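Local structure of alpha-ketoglutarate-dependent non-heme iron oxygenase EasH (Aspergillus japonicus, 5M0T) at residues S8-G20 / V27-F39. The protein is an Fe(II)- and alpha-ketoglutarate-dependent non-heme oxygenase that takes part in the biosynthesis of the ergot alkaloid cycloclavine. Numbering follows the deposited sequence.
Sequences SKPTLRRIPRSAG and VLQEDGVVVIEGF. With ZN (zinc ion), chain G.
Arg13 lays its guanidinium against the C-terminal end of helix 21-31, where Val27 packs under one face of the group, Val27 CG2 lying 4.0 Å from the plane and over its centre. At the edge, two carboxylates fix its rotation. Glu30 OE1 receives Arg13 NH2 at 2.9 Å through its anti lone pair, the two planes only 2° apart, whereas Asp31 OD2 is met by Arg13 NE from above its carboxylate plane. A bend at chi3 (-76°) turns the group toward these acids. One water accepts from Arg13 N and donates to Asp31 OD2 and Val33 O, joining the two backbones just before the direct ladder begins.

From here the backbones pair in parallel. Val35 N bonds Arg13 O almost straight (177°), Val35 O takes Ile15 N, Ile15 O accepts Glu37 N, and Glu37 O accepts Arg17 N.

On one face, Val35 is the bump between Leu12 and Arg14: Val35 CG2 touches Leu12 CD2 at 3.8 Å, while Val35 CG1 lies beside the Arg14 chain, 3.5 Å from Arg14 NH1. Arg14 NH1 also reaches Glu37 OE2 at 2.6 Å. Glu37 OE1 binds zinc at 2.0 Å, with water and Asp200 as further ligands, so Arg14 is a second-shell partner of the metal. On the other face, Ile15 CG2 meets Val34 CG2 at 3.6 Å, and Ile24 of the intervening helix touches both residues.

Strand 14-16, helix 21-31 and strand 33-37 thus form a beta-alpha-beta unit, adding a parallel edge strand to the main sheet of this PhyH-type, cupin-clan oxygenase.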
loop_
_atom_site.group_PDB
_atom_site.type_symbol
_atom_site.label_atom_id
_atom_site.label_comp_id
_atom_site.label_asym_id
_atom_site.label_seq_id
_atom_site.Cartn_x
_atom_site.Cartn_y
_atom_site.Cartn_z
ATOM N N SER A 8 -27.352 -21.482 -7.951
ATOM C CA SER A 8 -26.926 -22.333 -9.105
ATOM C C SER A 8 -25.719 -23.198 -8.729
ATOM O O SER A 8 -24.661 -22.658 -8.420
ATOM C CB SER A 8 -26.590 -21.456 -10.313
ATOM O OG SER A 8 -27.747 -20.772 -10.760
ATOM N N LYS A 9 -25.886 -24.527 -8.767
ATOM C CA LYS A 9 -24.861 -25.490 -8.310
ATOM C C LYS A 9 -23.720 -25.643 -9.337
ATOM O O LYS A 9 -23.856 -26.401 -10.296
ATOM C CB LYS A 9 -25.505 -26.856 -8.032
ATOM N N PRO A 10 -22.588 -24.943 -9.136
ATOM C CA PRO A 10 -21.613 -24.774 -10.211
ATOM C C PRO A 10 -20.466 -25.796 -10.178
ATOM O O PRO A 10 -20.412 -26.628 -9.273
ATOM C CB PRO A 10 -21.087 -23.357 -9.944
ATOM C CG PRO A 10 -21.325 -23.117 -8.466
ATOM C CD PRO A 10 -22.111 -24.273 -7.911
ATOM N N THR A 11 -19.553 -25.684 -11.149
ATOM C CA THR A 11 -18.443 -26.620 -11.363
ATOM C C THR A 11 -17.120 -25.863 -11.336
ATOM O O THR A 11 -17.065 -24.684 -11.662
ATOM C CB THR A 11 -18.568 -27.333 -12.740
ATOM O OG1 THR A 11 -19.850 -27.951 -12.844
ATOM C CG2 THR A 11 -17.487 -28.417 -12.944
ATOM N N LEU A 12 -16.065 -26.544 -10.928
ATOM C CA LEU A 12 -14.726 -25.985 -10.964
ATOM C C LEU A 12 -14.122 -26.434 -12.279
ATOM O O LEU A 12 -14.073 -27.630 -12.564
ATOM C CB LEU A 12 -13.876 -26.487 -9.792
ATOM C CG LEU A 12 -12.393 -26.141 -9.795
ATOM C CD1 LEU A 12 -12.173 -24.644 -9.978
ATOM C CD2 LEU A 12 -11.758 -26.651 -8.505
ATOM N N ARG A 13 -13.677 -25.468 -13.083
ATOM C CA ARG A 13 -13.146 -25.772 -14.407
ATOM C C ARG A 13 -11.644 -25.846 -14.339
ATOM O O ARG A 13 -11.010 -25.292 -13.439
ATOM C CB ARG A 13 -13.632 -24.767 -15.459
ATOM C CG ARG A 13 -15.041 -25.100 -15.932
ATOM C CD ARG A 13 -15.443 -24.320 -17.165
ATOM N NE ARG A 13 -15.772 -22.933 -16.851
ATOM C CZ ARG A 13 -16.054 -21.988 -17.752
ATOM N NH1 ARG A 13 -16.029 -22.252 -19.052
ATOM N NH2 ARG A 13 -16.358 -20.761 -17.346
ATOM N N ARG A 14 -11.113 -26.565 -15.313
ATOM C CA ARG A 14 -9.733 -26.997 -15.368
ATOM C C ARG A 14 -9.225 -26.677 -16.782
ATOM O O ARG A 14 -9.916 -26.954 -17.773
ATOM C CB ARG A 14 -9.733 -28.503 -15.131
ATOM C CG ARG A 14 -8.418 -29.123 -14.721
ATOM C CD ARG A 14 -8.570 -30.622 -14.490
ATOM N NE ARG A 14 -9.225 -30.969 -13.231
ATOM C CZ ARG A 14 -8.672 -30.925 -12.013
ATOM N NH1 ARG A 14 -7.422 -30.499 -11.822
ATOM N NH2 ARG A 14 -9.401 -31.297 -10.963
ATOM N N ILE A 15 -8.045 -26.079 -16.884
ATOM C CA ILE A 15 -7.542 -25.599 -18.179
ATOM C C ILE A 15 -6.010 -25.668 -18.183
ATOM O O ILE A 15 -5.367 -25.294 -17.206
ATOM C CB ILE A 15 -8.077 -24.166 -18.483
ATOM C CG1 ILE A 15 -7.981 -23.825 -19.961
ATOM C CG2 ILE A 15 -7.377 -23.131 -17.647
ATOM C CD1 ILE A 15 -8.631 -22.497 -20.294
ATOM N N PRO A 16 -5.414 -26.179 -19.275
ATOM C CA PRO A 16 -3.945 -26.287 -19.296
ATOM C C PRO A 16 -3.238 -24.938 -19.396
ATOM O O PRO A 16 -3.771 -23.997 -19.995
ATOM C CB PRO A 16 -3.673 -27.144 -20.541
ATOM C CG PRO A 16 -4.878 -26.975 -21.403
ATOM C CD PRO A 16 -6.032 -26.777 -20.474
ATOM N N ARG A 17 -2.046 -24.859 -18.807
ATOM C CA ARG A 17 -1.185 -23.666 -18.878
ATOM C C ARG A 17 -0.945 -23.186 -20.329
ATOM O O ARG A 17 -0.887 -21.995 -20.601
ATOM C CB ARG A 17 0.160 -23.983 -18.213
ATOM C CG ARG A 17 1.095 -22.798 -18.072
ATOM C CD ARG A 17 2.547 -23.194 -17.868
ATOM N NE ARG A 17 3.359 -22.007 -18.090
ATOM C CZ ARG A 17 3.596 -21.036 -17.210
ATOM N NH1 ARG A 17 3.135 -21.081 -15.971
ATOM N NH2 ARG A 17 4.341 -20.002 -17.593
ATOM N N SER A 18 -0.837 -24.136 -21.250
ATOM C CA SER A 18 -0.612 -23.850 -22.663
ATOM C C SER A 18 -1.773 -23.132 -23.391
ATOM O O SER A 18 -1.578 -22.636 -24.515
ATOM C CB SER A 18 -0.303 -25.153 -23.386
ATOM O OG SER A 18 -1.429 -26.015 -23.325
ATOM N N ALA A 19 -2.966 -23.099 -22.782
ATOM C CA ALA A 19 -4.115 -22.403 -23.365
ATOM C C ALA A 19 -3.929 -20.884 -23.389
ATOM O O ALA A 19 -4.524 -20.179 -24.219
ATOM C CB ALA A 19 -5.390 -22.772 -22.633
ATOM N N GLY A 20 -3.079 -20.386 -22.494
ATOM C CA GLY A 20 -2.660 -18.994 -22.525
ATOM C C GLY A 20 -3.529 -18.165 -21.600
ATOM O O GLY A 20 -4.544 -18.639 -21.096
ATOM N N VAL A 27 -12.308 -17.779 -18.002
ATOM C CA VAL A 27 -12.893 -18.646 -16.973
ATOM C C VAL A 27 -12.849 -17.956 -15.594
ATOM O O VAL A 27 -13.786 -18.070 -14.810
ATOM C CB VAL A 27 -12.205 -20.035 -16.891
ATOM C CG1 VAL A 27 -12.848 -20.888 -15.795
ATOM C CG2 VAL A 27 -12.295 -20.762 -18.225
ATOM N N LEU A 28 -11.763 -17.234 -15.321
ATOM C CA LEU A 28 -11.612 -16.476 -14.079
ATOM C C LEU A 28 -12.697 -15.401 -13.920
ATOM O O LEU A 28 -13.260 -15.259 -12.845
ATOM C CB LEU A 28 -10.214 -15.846 -14.004
ATOM C CG LEU A 28 -9.805 -15.219 -12.679
ATOM C CD1 LEU A 28 -9.677 -16.292 -11.611
ATOM C CD2 LEU A 28 -8.501 -14.443 -12.813
ATOM N N GLN A 29 -12.994 -14.657 -14.982
ATOM C CA GLN A 29 -14.101 -13.690 -14.981
ATOM C C GLN A 29 -15.469 -14.329 -14.751
ATOM O O GLN A 29 -16.293 -13.798 -14.010
ATOM C CB GLN A 29 -14.191 -12.960 -16.316
ATOM C CG GLN A 29 -13.101 -11.963 -16.568
ATOM C CD GLN A 29 -13.286 -11.254 -17.906
ATOM O OE1 GLN A 29 -13.463 -11.888 -18.943
ATOM N NE2 GLN A 29 -13.248 -9.931 -17.883
ATOM N N GLU A 30 -15.717 -15.442 -15.434
ATOM C CA GLU A 30 -17.000 -16.119 -15.360
ATOM C C GLU A 30 -17.209 -16.853 -14.020
ATOM O O GLU A 30 -18.308 -16.818 -13.477
ATOM C CB GLU A 30 -17.152 -17.081 -16.541
ATOM C CG GLU A 30 -17.241 -16.339 -17.873
ATOM C CD GLU A 30 -17.107 -17.222 -19.117
ATOM O OE1 GLU A 30 -16.801 -18.429 -19.009
ATOM O OE2 GLU A 30 -17.305 -16.687 -20.231
ATOM N N ASP A 31 -16.165 -17.515 -13.518
ATOM C CA ASP A 31 -16.262 -18.440 -12.370
ATOM C C ASP A 31 -15.570 -17.957 -11.086
ATOM O O ASP A 31 -15.877 -18.452 -10.009
ATOM C CB ASP A 31 -15.678 -19.804 -12.747
ATOM C CG ASP A 31 -16.516 -20.559 -13.791
ATOM O OD1 ASP A 31 -17.479 -20.011 -14.358
ATOM O OD2 ASP A 31 -16.198 -21.734 -14.054
ATOM N N GLY A 32 -14.637 -17.012 -11.209
ATOM C CA GLY A 32 -13.853 -16.525 -10.075
ATOM C C GLY A 32 -12.717 -17.424 -9.639
ATOM O O GLY A 32 -11.958 -17.075 -8.728
ATOM N N VAL A 33 -12.579 -18.570 -10.303
ATOM C CA VAL A 33 -11.633 -19.585 -9.915
ATOM C C VAL A 33 -11.484 -20.555 -11.080
ATOM O O VAL A 33 -12.477 -20.898 -11.734
ATOM C CB VAL A 33 -12.069 -20.310 -8.603
ATOM C CG1 VAL A 33 -13.437 -20.979 -8.742
ATOM C CG2 VAL A 33 -11.023 -21.327 -8.167
ATOM N N VAL A 34 -10.250 -20.959 -11.361
ATOM C CA VAL A 34 -9.963 -21.975 -12.391
ATOM C C VAL A 34 -8.711 -22.756 -11.990
ATOM O O VAL A 34 -7.803 -22.191 -11.393
ATOM C CB VAL A 34 -9.779 -21.322 -13.795
ATOM C CG1 VAL A 34 -8.688 -20.268 -13.781
ATOM C CG2 VAL A 34 -9.496 -22.352 -14.874
ATOM N N VAL A 35 -8.673 -24.046 -12.307
ATOM C CA VAL A 35 -7.454 -24.849 -12.139
ATOM C C VAL A 35 -6.568 -24.735 -13.397
ATOM O O VAL A 35 -7.015 -25.007 -14.516
ATOM C CB VAL A 35 -7.781 -26.321 -11.832
ATOM C CG1 VAL A 35 -6.504 -27.158 -11.773
ATOM C CG2 VAL A 35 -8.582 -26.434 -10.530
ATOM N N ILE A 36 -5.332 -24.283 -13.201
ATOM C CA ILE A 36 -4.316 -24.270 -14.249
ATOM C C ILE A 36 -3.508 -25.564 -14.152
ATOM O O ILE A 36 -2.727 -25.738 -13.216
ATOM C CB ILE A 36 -3.365 -23.052 -14.152
ATOM C CG1 ILE A 36 -4.145 -21.738 -14.067
ATOM C CG2 ILE A 36 -2.451 -22.993 -15.358
ATOM C CD1 ILE A 36 -3.289 -20.497 -13.908
ATOM N N GLU A 37 -3.681 -26.450 -15.126
ATOM C CA GLU A 37 -2.881 -27.671 -15.207
ATOM C C GLU A 37 -1.471 -27.309 -15.638
ATOM O O GLU A 37 -1.274 -26.622 -16.650
ATOM C CB GLU A 37 -3.470 -28.699 -16.187
ATOM C CG GLU A 37 -4.776 -29.335 -15.735
ATOM C CD GLU A 37 -4.644 -30.170 -14.470
ATOM O OE1 GLU A 37 -3.609 -30.836 -14.284
ATOM O OE2 GLU A 37 -5.589 -30.166 -13.661
ATOM N N GLY A 38 -0.498 -27.745 -14.839
ATOM C CA GLY A 38 0.906 -27.556 -15.160
ATOM C C GLY A 38 1.358 -26.123 -15.066
ATOM O O GLY A 38 2.128 -25.669 -15.905
ATOM N N PHE A 39 0.876 -25.398 -14.057
ATOM C CA PHE A 39 1.339 -24.023 -13.836
ATOM C C PHE A 39 2.855 -24.023 -13.625
ATOM O O PHE A 39 3.570 -23.240 -14.230
ATOM C CB PHE A 39 0.596 -23.384 -12.647
ATOM C CG PHE A 39 1.097 -22.014 -12.286
ATOM C CD1 PHE A 39 0.925 -20.945 -13.168
ATOM C CD2 PHE A 39 1.767 -21.795 -11.079
ATOM C CE1 PHE A 39 1.408 -19.687 -12.852
ATOM C CE2 PHE A 39 2.246 -20.540 -10.755
ATOM C CZ PHE A 39 2.075 -19.488 -11.646
HETATM ZN ZN ZN G . -3.851 -32.263 -12.927
HETATM O O HOH W 1 -14.170 -22.748 -12.769
HETATM O O HOH W 2 -2.030 -32.980 -13.283
#